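Local coordinates for protein enoyl-CoA hydratase (Mycobacterium thermoresistibile, PDB 3T3W) that probably catalyses the hydration of enoyl-CoA thioesters in lipid metabolism, as a member of the crotonase-like family, at residues Ile30-Asn36 / Val67-Asn73; Trp56-Asp62 / Trp113-Lys118; Ser110-Arg114 / Leu134-Pro138. All coordinates share one frame. Residue numbers count along the deposited sequence, not the author numbering.

Contact 1: Ile30-Asn36 / Val67-Asn73; sequences IATITLN and VIVLRAN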
loop_
_atom_site.group_PDB
_atom_site.type_symbol
_atom_site.label_atom_id
_atom_site.label_comp_id
_atom_site.label_asym_id
_atom_site.label_seq_id
_atom_site.Cartn_x
_atom_site.Cartn_y
_atom_site.Cartn_z
ATOM N N ILE F 30 11.487 35.275 -5.223
ATOM C CA ILE F 30 11.227 34.614 -3.916
ATOM C C ILE F 30 10.030 35.317 -3.308
ATOM O O ILE F 30 10.039 36.534 -3.203
ATOM C CB ILE F 30 12.449 34.750 -2.965
ATOM C CG1 ILE F 30 13.688 34.084 -3.568
ATOM C CG2 ILE F 30 12.118 34.116 -1.592
ATOM C CD1 ILE F 30 14.988 34.464 -2.882
ATOM N N ALA F 31 9.016 34.557 -2.891
ATOM C CA ALA F 31 7.918 35.080 -2.068
ATOM C C ALA F 31 8.247 34.749 -0.645
ATOM O O ALA F 31 8.376 33.563 -0.302
ATOM C CB ALA F 31 6.587 34.417 -2.436
ATOM N N THR F 32 8.396 35.780 0.183
ATOM C CA THR F 32 8.649 35.575 1.591
ATOM C C THR F 32 7.357 35.850 2.380
ATOM O O THR F 32 6.808 36.978 2.328
ATOM C CB THR F 32 9.770 36.485 2.100
ATOM O OG1 THR F 32 10.939 36.253 1.284
ATOM C CG2 THR F 32 10.062 36.183 3.562
ATOM N N ILE F 33 6.877 34.799 3.047
ATOM C CA ILE F 33 5.663 34.849 3.846
ATOM C C ILE F 33 6.108 34.859 5.311
ATOM O O ILE F 33 6.733 33.905 5.787
ATOM C CB ILE F 33 4.775 33.597 3.611
ATOM C CG1 ILE F 33 4.416 33.436 2.124
ATOM C CG2 ILE F 33 3.532 33.627 4.506
ATOM C CD1 ILE F 33 3.681 32.153 1.736
ATOM N N THR F 34 5.775 35.931 6.026
ATOM C CA THR F 34 6.165 36.087 7.403
ATOM C C THR F 34 4.982 36.034 8.370
ATOM O O THR F 34 4.022 36.805 8.219
ATOM C CB THR F 34 6.905 37.430 7.619
ATOM O OG1 THR F 34 8.113 37.432 6.860
ATOM C CG2 THR F 34 7.232 37.629 9.117
ATOM N N LEU F 35 5.056 35.141 9.359
ATOM C CA LEU F 35 4.136 35.129 10.494
ATOM C C LEU F 35 4.449 36.324 11.365
ATOM O O LEU F 35 5.532 36.429 11.902
ATOM C CB LEU F 35 4.282 33.847 11.302
ATOM C CG LEU F 35 4.211 32.510 10.546
ATOM C CD1 LEU F 35 4.370 31.358 11.564
ATOM C CD2 LEU F 35 2.928 32.418 9.735
ATOM N N ASN F 36 3.507 37.261 11.449
ATOM C CA ASN F 36 3.732 38.529 12.140
ATOM C C ASN F 36 2.729 38.716 13.280
ATOM O O ASN F 36 2.002 39.714 13.339
ATOM C CB ASN F 36 3.669 39.692 11.159
ATOM C CG ASN F 36 4.161 40.985 11.766
ATOM O OD1 ASN F 36 5.026 40.972 12.627
ATOM N ND2 ASN F 36 3.560 42.111 11.358
ATOM N N VAL F 67 10.293 30.390 -5.780
ATOM C CA VAL F 67 10.497 29.731 -4.468
ATOM C C VAL F 67 9.746 30.505 -3.393
ATOM O O VAL F 67 9.684 31.744 -3.419
ATOM C CB VAL F 67 12.019 29.684 -4.114
ATOM C CG1 VAL F 67 12.312 29.034 -2.757
ATOM C CG2 VAL F 67 12.810 28.913 -5.194
ATOM N N ILE F 68 9.238 29.766 -2.422
ATOM C CA ILE F 68 8.511 30.308 -1.291
ATOM C C ILE F 68 9.344 30.093 -0.043
ATOM O O ILE F 68 9.833 28.975 0.224
ATOM C CB ILE F 68 7.158 29.603 -1.129
ATOM C CG1 ILE F 68 6.302 29.854 -2.390
ATOM C CG2 ILE F 68 6.465 30.045 0.184
ATOM C CD1 ILE F 68 5.050 28.996 -2.579
ATOM N N VAL F 69 9.494 31.163 0.723
ATOM C CA VAL F 69 10.109 31.114 2.036
ATOM C C VAL F 69 9.057 31.438 3.100
ATOM O O VAL F 69 8.393 32.468 3.005
ATOM C CB VAL F 69 11.305 32.089 2.156
ATOM C CG1 VAL F 69 11.785 32.203 3.640
ATOM C CG2 VAL F 69 12.442 31.691 1.229
ATOM N N LEU F 70 8.927 30.559 4.107
ATOM C CA LEU F 70 8.052 30.793 5.266
ATOM C C LEU F 70 8.940 31.059 6.482
ATOM O O LEU F 70 9.810 30.238 6.830
ATOM C CB LEU F 70 7.163 29.589 5.541
ATOM C CG LEU F 70 6.280 29.689 6.799
ATOM C CD1 LEU F 70 5.187 30.751 6.544
ATOM C CD2 LEU F 70 5.717 28.288 7.081
ATOM N N ARG F 71 8.729 32.214 7.096
ATOM C CA ARG F 71 9.480 32.632 8.266
ATOM C C ARG F 71 8.551 33.298 9.278
ATOM O O ARG F 71 7.355 33.467 9.036
ATOM C CB ARG F 71 10.620 33.572 7.873
ATOM C CG ARG F 71 10.169 34.871 7.204
ATOM C CD ARG F 71 11.270 35.853 6.820
ATOM N NE ARG F 71 12.000 36.278 8.002
ATOM C CZ ARG F 71 11.581 37.237 8.836
ATOM N NH1 ARG F 71 10.431 37.891 8.632
ATOM N NH2 ARG F 71 12.307 37.531 9.902
ATOM N N ALA F 72 9.104 33.715 10.404
ATOM C CA ALA F 72 8.294 34.214 11.519
ATOM C C ALA F 72 9.064 35.301 12.267
ATOM O O ALA F 72 10.271 35.148 12.510
ATOM C CB ALA F 72 7.939 33.092 12.469
ATOM N N ASN F 73 8.356 36.376 12.621
ATOM C CA ASN F 73 8.937 37.447 13.440
ATOM C C ASN F 73 8.992 37.095 14.907
ATOM O O ASN F 73 8.180 36.322 15.425
ATOM C CB ASN F 73 8.204 38.754 13.242
ATOM C CG ASN F 73 8.562 39.425 11.924
ATOM O OD1 ASN F 73 9.618 39.130 11.310
ATOM N ND2 ASN F 73 7.674 40.293 11.449
#
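Two neighbouring parallel strands joined through a helix form the classic beta-alpha-beta unit, and strands 30-35 and 67-72, linked by helix 46-61, are a worked example within the central sheet of this crotonase-like fold. Their axes approach to 4.4 Å at an angle of 24°, and the register runs unbroken from Ile30 opposite Val67 to Leu35 opposite Ala72. Ala31, Ile33 and Leu35 each use both N and O in the ladder, while Thr32 and Thr34 point theirs away from strand 67-72: Ile33 N donates to Val69 O (2.8 Å) and Ile33 O accepts from Arg71 N (2.9 Å). Ala31, Ile33, Leu35, Ile68, Leu70 and Ala72 share one face; Ile33 CD1 meets Ile68 CG2 at 3.8 Å, and Ala31, Ile33 and Ile68 also pack on helix 46-61. The other face is apolar at its start, where Ile30 CG2 lies 3.7 Å from Val69 CG2, and polar towards its end. There Arg71, salt-bridged to Asp207, extends its NH1 to Thr34 OG1 (3.0 Å). Beyond the last bridge Asn73 N still donates to Leu35 O (2.9 Å), and side chains join too: Asn73 ND2 donates to Asn36 OD1 at 3.0 Å.

Contact 2: Trp56-Asp62 / Trp113-Lys118; sequences WTRAAED and WRNVPK
A lysine that reaches the C-terminal end of a helix can spend its ammonium group on main-chain carbonyls, and residues 56-62 with 113-118 illustrate this. The ends of helices 46-61 and 95-115 meet over the sheet, with Trp56, Ala59 and Val116 touching Ile68 of strand 67-72. The second helix gives way to a kinked exit: phi/psi -58/131 at Val116, -86/41 at Pro117 and -137/151 at Lys118. The CA atoms of Trp56 and Trp113 stand 6.7 Å apart, those of Ala60 and Val116 6.3 Å. Both tryptophans use chi1 m, with chi2 94° for Trp56 and -25° for Trp113, so that their five-membered rings stack face to face, centroids 3.7 Å apart and planes at 8°; Trp113 CB sits 3.7 Å above the centroid of the Trp56 six-membered ring, a CH-pi contact. Val116 (chi1 t) sets CG1 3.7 Å from Ala60 CB and CG2 4.0 Å from Trp56 CE3. Trp113 NE1 is satisfied by Asp53. Arg114 NH1 donates to Asn115 OD1 (2.9 Å) and is salt-bridged to Asp237, while Val116 O and Lys118 O accept from Lys229. Lys118, m at chi1 and then extended, donates from NZ to Ala59 O at 2.8 Å and weakly to Ala60 O at 3.2 Å; NZ lies 2.7 Å from Asp62 O and also bonds Val65 O. The ammonium group thus ties the end of helix 46-61 and the turn after it to the segment leaving helix 95-115.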
loop_
_atom_site.group_PDB
_atom_site.type_symbol
_atom_site.label_atom_id
_atom_site.label_comp_id
_atom_site.label_asym_id
_atom_site.label_seq_id
_atom_site.Cartn_x
_atom_site.Cartn_y
_atom_site.Cartn_z
ATOM N N TRP F 56 -0.034 31.695 0.657
ATOM C CA TRP F 56 0.455 30.549 -0.111
ATOM C C TRP F 56 -0.152 30.519 -1.498
ATOM O O TRP F 56 0.538 30.273 -2.487
ATOM C CB TRP F 56 0.105 29.257 0.599
ATOM C CG TRP F 56 1.085 28.831 1.653
ATOM C CD1 TRP F 56 1.051 29.079 3.011
ATOM C CD2 TRP F 56 2.250 27.950 1.444
ATOM N NE1 TRP F 56 2.106 28.456 3.644
ATOM C CE2 TRP F 56 2.855 27.748 2.738
ATOM C CE3 TRP F 56 2.817 27.350 0.331
ATOM C CZ2 TRP F 56 3.992 26.963 2.904
ATOM C CZ3 TRP F 56 3.948 26.550 0.494
ATOM C CH2 TRP F 56 4.535 26.366 1.750
ATOM N N THR F 57 -1.439 30.786 -1.582
ATOM C CA THR F 57 -2.129 30.821 -2.879
ATOM C C THR F 57 -1.583 31.931 -3.765
ATOM O O THR F 57 -1.301 31.724 -4.965
ATOM C CB THR F 57 -3.646 30.945 -2.674
ATOM O OG1 THR F 57 -4.125 29.736 -2.094
ATOM C CG2 THR F 57 -4.345 31.228 -4.038
ATOM N N ARG F 58 -1.348 33.091 -3.170
ATOM C CA ARG F 58 -0.826 34.234 -3.925
ATOM C C ARG F 58 0.529 33.877 -4.563
ATOM O O ARG F 58 0.786 34.108 -5.785
ATOM C CB ARG F 58 -0.686 35.438 -2.984
ATOM C CG ARG F 58 -0.558 36.797 -3.661
ATOM C CD ARG F 58 -1.243 37.910 -2.844
ATOM N NE ARG F 58 -0.700 37.974 -1.533
ATOM C CZ ARG F 58 -1.304 37.708 -0.356
ATOM N NH1 ARG F 58 -0.550 37.793 0.725
ATOM N NH2 ARG F 58 -2.614 37.425 -0.192
ATOM N N ALA F 59 1.385 33.247 -3.756
ATOM C CA ALA F 59 2.718 32.842 -4.214
ATOM C C ALA F 59 2.659 31.744 -5.278
ATOM O O ALA F 59 3.431 31.755 -6.272
ATOM C CB ALA F 59 3.505 32.326 -3.029
ATOM N N ALA F 60 1.786 30.790 -5.039
ATOM C CA ALA F 60 1.552 29.678 -5.985
ATOM C C ALA F 60 1.119 30.192 -7.353
ATOM O O ALA F 60 1.546 29.663 -8.381
ATOM C CB ALA F 60 0.505 28.719 -5.405
ATOM N N GLU F 61 0.269 31.212 -7.371
ATOM C CA GLU F 61 -0.304 31.718 -8.622
ATOM C C GLU F 61 0.536 32.779 -9.308
ATOM O O GLU F 61 0.220 33.171 -10.437
ATOM C CB GLU F 61 -1.721 32.256 -8.378
ATOM C CG GLU F 61 -2.659 31.153 -7.943
ATOM C CD GLU F 61 -4.090 31.588 -7.702
ATOM O OE1 GLU F 61 -4.383 32.801 -7.634
ATOM O OE2 GLU F 61 -4.935 30.678 -7.581
ATOM N N ASP F 62 1.578 33.278 -8.651
ATOM C CA ASP F 62 2.375 34.374 -9.201
ATOM C C ASP F 62 3.494 33.796 -10.068
ATOM O O ASP F 62 4.425 33.215 -9.545
ATOM C CB ASP F 62 2.957 35.244 -8.077
ATOM C CG ASP F 62 3.687 36.523 -8.586
ATOM O OD1 ASP F 62 3.971 36.650 -9.806
ATOM O OD2 ASP F 62 3.989 37.402 -7.736
ATOM N N TRP F 113 -0.778 23.300 1.120
ATOM C CA TRP F 113 0.565 23.924 1.075
ATOM C C TRP F 113 1.645 22.921 0.668
ATOM O O TRP F 113 2.549 23.236 -0.138
ATOM C CB TRP F 113 0.900 24.522 2.419
ATOM C CG TRP F 113 -0.146 25.480 2.905
ATOM C CD1 TRP F 113 -1.056 26.234 2.161
ATOM C CD2 TRP F 113 -0.435 25.783 4.302
ATOM N NE1 TRP F 113 -1.878 26.977 3.008
ATOM C CE2 TRP F 113 -1.527 26.753 4.307
ATOM C CE3 TRP F 113 0.097 25.344 5.508
ATOM C CZ2 TRP F 113 -2.070 27.238 5.495
ATOM C CZ3 TRP F 113 -0.448 25.838 6.692
ATOM C CH2 TRP F 113 -1.510 26.774 6.680
ATOM N N ARG F 114 1.550 21.719 1.225
ATOM C CA ARG F 114 2.428 20.622 0.889
ATOM C C ARG F 114 2.519 20.421 -0.623
ATOM O O ARG F 114 3.611 20.120 -1.144
ATOM C CB ARG F 114 1.977 19.340 1.610
ATOM C CG ARG F 114 2.886 18.130 1.443
ATOM C CD ARG F 114 2.384 17.186 0.362
ATOM N NE ARG F 114 3.103 15.903 0.422
ATOM C CZ ARG F 114 2.861 14.874 -0.393
ATOM N NH1 ARG F 114 1.943 14.986 -1.364
ATOM N NH2 ARG F 114 3.554 13.744 -0.215
ATOM N N ASN F 115 1.382 20.548 -1.303
ATOM C CA ASN F 115 1.266 20.243 -2.727
ATOM C C ASN F 115 1.497 21.416 -3.675
ATOM O O ASN F 115 1.452 21.243 -4.908
ATOM C CB ASN F 115 -0.086 19.571 -2.993
ATOM C CG ASN F 115 -0.139 18.172 -2.412
ATOM O OD1 ASN F 115 0.803 17.385 -2.626
ATOM N ND2 ASN F 115 -1.231 17.840 -1.697
ATOM N N VAL F 116 1.743 22.622 -3.144
ATOM C CA VAL F 116 2.005 23.739 -4.037
ATOM C C VAL F 116 3.211 23.388 -4.924
ATOM O O VAL F 116 4.227 22.943 -4.402
ATOM C CB VAL F 116 2.225 25.066 -3.251
ATOM C CG1 VAL F 116 2.872 26.157 -4.129
ATOM C CG2 VAL F 116 0.918 25.535 -2.629
ATOM N N PRO F 117 3.106 23.566 -6.260
ATOM C CA PRO F 117 4.117 23.000 -7.164
ATOM C C PRO F 117 5.342 23.877 -7.389
ATOM O O PRO F 117 5.800 24.014 -8.523
ATOM C CB PRO F 117 3.320 22.791 -8.448
ATOM C CG PRO F 117 2.361 23.926 -8.438
ATOM C CD PRO F 117 1.913 24.010 -7.004
ATOM N N LYS F 118 5.836 24.496 -6.317
ATOM C CA LYS F 118 7.059 25.297 -6.305
ATOM C C LYS F 118 7.804 24.915 -5.024
ATOM O O LYS F 118 7.173 24.546 -4.031
ATOM C CB LYS F 118 6.723 26.788 -6.227
ATOM C CG LYS F 118 5.886 27.292 -7.380
ATOM C CD LYS F 118 5.681 28.789 -7.314
ATOM C CE LYS F 118 4.828 29.214 -8.495
ATOM N NZ LYS F 118 4.576 30.689 -8.549
#

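Contact 3: Ser110-Arg114 / Leu134-Pro138; sequences SLRWR and LLCWP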
loop_
_atom_site.group_PDB
_atom_site.type_symbol
_atom_site.label_atom_id
_atom_site.label_comp_id
_atom_site.label_asym_id
_atom_site.label_seq_id
_atom_site.Cartn_x
_atom_site.Cartn_y
_atom_site.Cartn_z
ATOM N N SER F 110 -2.962 22.444 5.357
ATOM C CA SER F 110 -1.585 21.962 5.431
ATOM C C SER F 110 -1.282 21.066 4.213
ATOM O O SER F 110 -0.200 21.164 3.626
ATOM C CB SER F 110 -1.298 21.261 6.752
ATOM O OG SER F 110 -1.170 22.164 7.842
ATOM N N LEU F 111 -2.230 20.215 3.811
ATOM C CA LEU F 111 -2.037 19.409 2.598
ATOM C C LEU F 111 -1.942 20.256 1.324
ATOM O O LEU F 111 -1.105 19.987 0.466
ATOM C CB LEU F 111 -3.125 18.326 2.478
ATOM C CG LEU F 111 -2.890 17.096 3.344
ATOM C CD1 LEU F 111 -4.168 16.228 3.337
ATOM C CD2 LEU F 111 -1.675 16.275 2.870
ATOM N N ARG F 112 -2.752 21.302 1.228
ATOM C CA ARG F 112 -2.702 22.176 0.101
ATOM C C ARG F 112 -1.327 22.842 -0.001
ATOM O O ARG F 112 -0.736 22.879 -1.092
ATOM C CB ARG F 112 -3.784 23.260 0.206
ATOM C CG ARG F 112 -3.675 24.207 -0.946
ATOM C CD ARG F 112 -4.975 24.854 -1.270
ATOM N NE ARG F 112 -5.589 25.615 -0.205
ATOM C CZ ARG F 112 -6.755 25.311 0.369
ATOM N NH1 ARG F 112 -7.299 26.132 1.260
ATOM N NH2 ARG F 112 -7.391 24.184 0.069
ATOM N N TRP F 113 -0.778 23.300 1.120
ATOM C CA TRP F 113 0.565 23.924 1.075
ATOM C C TRP F 113 1.645 22.921 0.668
ATOM O O TRP F 113 2.549 23.236 -0.138
ATOM C CB TRP F 113 0.900 24.522 2.419
ATOM C CG TRP F 113 -0.146 25.480 2.905
ATOM C CD1 TRP F 113 -1.056 26.234 2.161
ATOM C CD2 TRP F 113 -0.435 25.783 4.302
ATOM N NE1 TRP F 113 -1.878 26.977 3.008
ATOM C CE2 TRP F 113 -1.527 26.753 4.307
ATOM C CE3 TRP F 113 0.097 25.344 5.508
ATOM C CZ2 TRP F 113 -2.070 27.238 5.495
ATOM C CZ3 TRP F 113 -0.448 25.838 6.692
ATOM C CH2 TRP F 113 -1.510 26.774 6.680
ATOM N N ARG F 114 1.550 21.719 1.225
ATOM C CA ARG F 114 2.428 20.622 0.889
ATOM C C ARG F 114 2.519 20.421 -0.623
ATOM O O ARG F 114 3.611 20.120 -1.144
ATOM C CB ARG F 114 1.977 19.340 1.610
ATOM C CG ARG F 114 2.886 18.130 1.443
ATOM C CD ARG F 114 2.384 17.186 0.362
ATOM N NE ARG F 114 3.103 15.903 0.422
ATOM C CZ ARG F 114 2.861 14.874 -0.393
ATOM N NH1 ARG F 114 1.943 14.986 -1.364
ATOM N NH2 ARG F 114 3.554 13.744 -0.215
ATOM N N LEU F 134 2.408 22.086 11.822
ATOM C CA LEU F 134 1.529 22.135 10.647
ATOM C C LEU F 134 1.895 23.259 9.693
ATOM O O LEU F 134 1.466 23.239 8.539
ATOM C CB LEU F 134 0.052 22.249 11.053
ATOM C CG LEU F 134 -0.672 20.941 11.263
ATOM C CD1 LEU F 134 -0.064 20.190 12.447
ATOM C CD2 LEU F 134 -2.160 21.124 11.452
ATOM N N LEU F 135 2.735 24.197 10.139
ATOM C CA LEU F 135 3.193 25.268 9.261
ATOM C C LEU F 135 4.506 24.907 8.567
ATOM O O LEU F 135 4.666 25.248 7.403
ATOM C CB LEU F 135 3.340 26.576 10.011
ATOM C CG LEU F 135 2.114 27.016 10.862
ATOM C CD1 LEU F 135 2.335 28.442 11.417
ATOM C CD2 LEU F 135 0.803 26.931 10.049
ATOM N N CYS F 136 5.449 24.260 9.266
ATOM C CA CYS F 136 6.739 23.969 8.681
ATOM C C CYS F 136 6.777 22.614 7.969
ATOM O O CYS F 136 7.436 22.501 6.921
ATOM C CB CYS F 136 7.884 24.092 9.714
ATOM S SG CYS F 136 7.782 23.013 11.135
ATOM N N TRP F 137 6.113 21.579 8.486
ATOM C CA TRP F 137 6.162 20.277 7.794
ATOM C C TRP F 137 5.726 20.301 6.345
ATOM O O TRP F 137 6.338 19.598 5.526
ATOM C CB TRP F 137 5.399 19.192 8.546
ATOM C CG TRP F 137 6.092 18.601 9.737
ATOM C CD1 TRP F 137 7.438 18.495 9.985
ATOM C CD2 TRP F 137 5.439 17.896 10.833
ATOM N NE1 TRP F 137 7.685 17.824 11.161
ATOM C CE2 TRP F 137 6.510 17.426 11.717
ATOM C CE3 TRP F 137 4.123 17.629 11.162
ATOM C CZ2 TRP F 137 6.243 16.717 12.864
ATOM C CZ3 TRP F 137 3.874 16.924 12.330
ATOM C CH2 TRP F 137 4.907 16.459 13.143
ATOM N N PRO F 138 4.702 21.102 5.982
ATOM C CA PRO F 138 4.313 21.177 4.543
ATOM C C PRO F 138 5.382 21.772 3.605
ATOM O O PRO F 138 5.286 21.634 2.394
ATOM C CB PRO F 138 3.038 22.035 4.562
ATOM C CG PRO F 138 2.477 21.711 5.933
ATOM C CD PRO F 138 3.678 21.729 6.836
HETATM O O HOH W 1 5.253 22.969 0.059
#
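Pro138, Trp113 and Ser110 give up most of the area buried where helix 95-115 meets helix 133-136 and the residues just after it, near the centre of the subunit. The contact joins the long helix to the short one that follows strand 127-129, in the core of the crotonase-like fold. Pro138, which loses 83 Å² to the contact, presents its ring to the side of the helix, against Ser110 and Trp113: its CB lies 3.5 Å from Ser110 O and 3.9 Å from Trp113 CB. Its backbone also comes close to Arg114, with CA atoms 4.1 Å apart and a CA-H...O contact of 3.4 Å from Arg114 CA to Pro138 O. Trp113 turns its ring edge to the backbone, CZ3 being 3.7 Å from Leu134 O, and the same CZ3 touches Leu135 CD2 at 3.7 Å. Its indole nitrogen has its own partner in Asp53. Ser110 OG donates to Leu134 O at 2.9 Å. At the other end a water donates to Trp113 O and to Pro138 O, each 2.7 Å from its oxygen. Arg114 sends its guanidinium away to Asp237, and Trp137 O accepts from Arg174 of a third subunit. With a serine hydroxyl and a water as suppliers, the carbonyls of Leu134, Trp113 and Pro138 each gain a donor although the contact is buried.

Overall arrangement
From the N terminus, strand 30-35 leads into helix 46-61, and contact 1 closes the crossover when strand 67-72 returns alongside it. Contact 2 opens on that helix, before contact 1 has closed, and ends at residues 113-118, so the two cross; they touch where Ala59 packs on Ala31 and Ile68. Contact 3 begins where contact 2 ends, sharing Trp113 and Arg114, and closes a shorter loop through strands 120-124 and 127-129 to residues 134-138. Contacts 1 and 3 lie in series along the chain yet meet in space, through Leu35 and Leu70 against Leu135. Together they tie the sheet to helices 46-61, 95-115 and 133-136.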